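Long-range contact in Galactose/lactose metabolism regulatory protein GAL80 (Kluyveromyces lactis, PDB 3E1K), which represses the lactose/galactose metabolic genes, apparently by blocking the transcriptional activator LAC9 when no inducing sugar is present: residues 79-85 with 109-115. Residues are numbered along the deposited sequence; the frame is centred on the assembly and turned at random.
Sequences ESFAQYK and HSSQNLN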
loop_
_atom_site.group_PDB
_atom_site.type_symbol
_atom_site.label_atom_id
_atom_site.label_comp_id
_atom_site.label_asym_id
_atom_site.label_seq_id
_atom_site.Cartn_x
_atom_site.Cartn_y
_atom_site.Cartn_z
ATOM N N GLU A 79 38.320 -27.157 1.814
ATOM C CA GLU A 79 39.362 -27.038 2.798
ATOM C C GLU A 79 40.537 -26.615 1.980
ATOM O O GLU A 79 41.217 -25.666 2.222
ATOM C CB GLU A 79 39.702 -28.427 3.328
ATOM C CG GLU A 79 39.065 -28.819 4.618
ATOM C CD GLU A 79 40.016 -29.534 5.514
ATOM O OE1 GLU A 79 39.580 -30.269 6.401
ATOM O OE2 GLU A 79 41.214 -29.349 5.345
ATOM N N SER A 80 40.757 -27.402 0.983
ATOM C CA SER A 80 41.853 -27.200 0.026
ATOM C C SER A 80 41.869 -25.691 -0.241
ATOM O O SER A 80 42.837 -24.955 0.040
ATOM C CB SER A 80 41.531 -27.960 -1.282
ATOM O OG SER A 80 42.010 -29.296 -1.306
ATOM N N PHE A 81 40.715 -25.193 -0.650
ATOM C CA PHE A 81 40.457 -23.782 -0.946
ATOM C C PHE A 81 40.768 -22.886 0.189
ATOM O O PHE A 81 41.724 -22.201 0.196
ATOM C CB PHE A 81 38.967 -23.623 -1.280
ATOM C CG PHE A 81 38.619 -22.323 -1.940
ATOM C CD1 PHE A 81 39.102 -22.006 -3.162
ATOM C CD2 PHE A 81 37.795 -21.437 -1.339
ATOM C CE1 PHE A 81 38.795 -20.855 -3.722
ATOM C CE2 PHE A 81 37.517 -20.284 -1.925
ATOM C CZ PHE A 81 38.011 -19.998 -3.111
ATOM N N ALA A 82 39.878 -22.883 1.144
ATOM C CA ALA A 82 40.017 -22.151 2.410
ATOM C C ALA A 82 41.445 -21.827 2.856
ATOM O O ALA A 82 41.642 -20.801 3.519
ATOM C CB ALA A 82 39.292 -22.968 3.524
ATOM N N GLN A 83 42.417 -22.656 2.449
ATOM C CA GLN A 83 43.832 -22.548 2.815
ATOM C C GLN A 83 44.784 -21.721 1.983
ATOM O O GLN A 83 45.742 -21.116 2.465
ATOM C CB GLN A 83 44.406 -23.936 2.961
ATOM C CG GLN A 83 43.756 -24.591 4.131
ATOM C CD GLN A 83 44.334 -25.960 4.353
ATOM O OE1 GLN A 83 45.191 -26.405 3.586
ATOM N NE2 GLN A 83 43.850 -26.643 5.390
ATOM N N TYR A 84 44.581 -21.786 0.686
ATOM C CA TYR A 84 45.434 -21.058 -0.236
ATOM C C TYR A 84 45.721 -19.687 0.409
ATOM O O TYR A 84 44.816 -18.837 0.492
ATOM C CB TYR A 84 44.570 -20.954 -1.498
ATOM C CG TYR A 84 45.273 -20.638 -2.791
ATOM C CD1 TYR A 84 46.658 -20.554 -2.827
ATOM C CD2 TYR A 84 44.559 -20.380 -3.907
ATOM C CE1 TYR A 84 47.308 -20.226 -3.955
ATOM C CE2 TYR A 84 45.185 -20.085 -5.087
ATOM C CZ TYR A 84 46.531 -20.045 -5.121
ATOM O OH TYR A 84 47.076 -19.664 -6.324
ATOM N N LYS A 85 46.973 -19.549 0.801
ATOM C CA LYS A 85 47.519 -18.373 1.384
ATOM C C LYS A 85 47.958 -17.478 0.259
ATOM O O LYS A 85 48.954 -16.771 0.313
ATOM C CB LYS A 85 48.692 -18.749 2.253
ATOM C CG LYS A 85 48.302 -19.037 3.646
ATOM C CD LYS A 85 48.504 -20.457 3.976
ATOM C CE LYS A 85 49.682 -20.582 4.879
ATOM N NZ LYS A 85 49.704 -19.462 5.807
ATOM N N HIS A 109 38.369 -23.088 8.191
ATOM C CA HIS A 109 39.483 -23.679 7.455
ATOM C C HIS A 109 40.346 -22.679 6.759
ATOM O O HIS A 109 40.998 -23.003 5.841
ATOM C CB HIS A 109 39.028 -24.769 6.452
ATOM C CG HIS A 109 38.701 -26.095 7.081
ATOM N ND1 HIS A 109 37.626 -26.855 6.695
ATOM C CD2 HIS A 109 39.296 -26.783 8.080
ATOM C CE1 HIS A 109 37.573 -27.950 7.423
ATOM N NE2 HIS A 109 38.575 -27.929 8.272
ATOM N N SER A 110 40.301 -21.449 7.187
ATOM C CA SER A 110 41.191 -20.354 6.755
ATOM C C SER A 110 41.849 -19.578 7.882
ATOM O O SER A 110 42.498 -18.542 7.639
ATOM C CB SER A 110 40.313 -19.333 6.004
ATOM O OG SER A 110 39.055 -19.142 6.655
ATOM N N SER A 111 41.639 -20.077 9.103
ATOM C CA SER A 111 42.040 -19.421 10.349
ATOM C C SER A 111 43.536 -19.174 10.313
ATOM O O SER A 111 44.057 -18.146 10.780
ATOM C CB SER A 111 41.577 -20.251 11.553
ATOM O OG SER A 111 40.509 -21.158 11.265
ATOM N N GLN A 112 44.182 -20.172 9.703
ATOM C CA GLN A 112 45.620 -20.086 9.494
ATOM C C GLN A 112 45.914 -19.077 8.332
ATOM O O GLN A 112 46.866 -18.285 8.366
ATOM C CB GLN A 112 46.146 -21.490 9.191
ATOM C CG GLN A 112 45.434 -22.081 7.968
ATOM C CD GLN A 112 46.269 -21.980 6.685
ATOM O OE1 GLN A 112 47.451 -22.352 6.659
ATOM N NE2 GLN A 112 45.633 -21.538 5.584
ATOM N N ASN A 113 45.090 -19.028 7.319
ATOM C CA ASN A 113 45.391 -18.092 6.279
ATOM C C ASN A 113 45.226 -16.682 6.850
ATOM O O ASN A 113 44.249 -16.384 7.587
ATOM C CB ASN A 113 44.407 -18.281 5.107
ATOM C CG ASN A 113 44.776 -17.434 3.906
ATOM O OD1 ASN A 113 45.894 -16.871 3.819
ATOM N ND2 ASN A 113 43.858 -17.341 2.953
ATOM N N LEU A 114 46.156 -15.795 6.569
ATOM C CA LEU A 114 46.184 -14.535 7.267
ATOM C C LEU A 114 46.404 -13.411 6.316
ATOM O O LEU A 114 46.959 -12.412 6.688
ATOM C CB LEU A 114 47.338 -14.545 8.247
ATOM C CG LEU A 114 47.164 -14.414 9.741
ATOM C CD1 LEU A 114 47.365 -15.740 10.370
ATOM C CD2 LEU A 114 48.210 -13.442 10.220
ATOM N N ASN A 115 46.077 -13.599 5.059
ATOM C CA ASN A 115 45.952 -12.484 4.156
ATOM C C ASN A 115 44.571 -12.465 3.641
ATOM O O ASN A 115 44.202 -11.561 2.953
ATOM C CB ASN A 115 46.892 -12.539 2.992
ATOM C CG ASN A 115 47.916 -13.516 3.161
ATOM O OD1 ASN A 115 48.635 -13.499 4.119
ATOM N ND2 ASN A 115 48.014 -14.394 2.224
#
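Start with H109, the residue most covered here and the first to leave helical geometry after helix 99-108. Its CB points at the short helix across from it, and E79 CG sits over one face of the H109 imidazole, 3.4 Å from the ring centroid and 24° off the normal, a CH-pi contact. One turn on, A82 presses its methyl against the same residue, CB to CB of H109 at 3.4 Å, and the A82 and S110 CA atoms come within 4.8 Å, so the backbones run very close.

At the other end K85 lies along the loop, its aliphatic chain against two polar side chains: K85 CG is 3.2 Å from N113 OD1 and K85 CE 3.4 Å from Q112 OE1. Between these ends Q112 reaches back, and its NE2 donates a 3.1 Å hydrogen bond to Q83 O, tying the loop to the backbone of 79-85.

This is packing between adjacent alpha/beta connections of the Rossmann fold. The loop 109-115 leads from helix 99-108 into strand 118-122, while 79-85 leads towards strand 89-92, which lies next to 118-122 in the parallel sheet; beyond the contact, F81 and Y84 rest on strand 47-53.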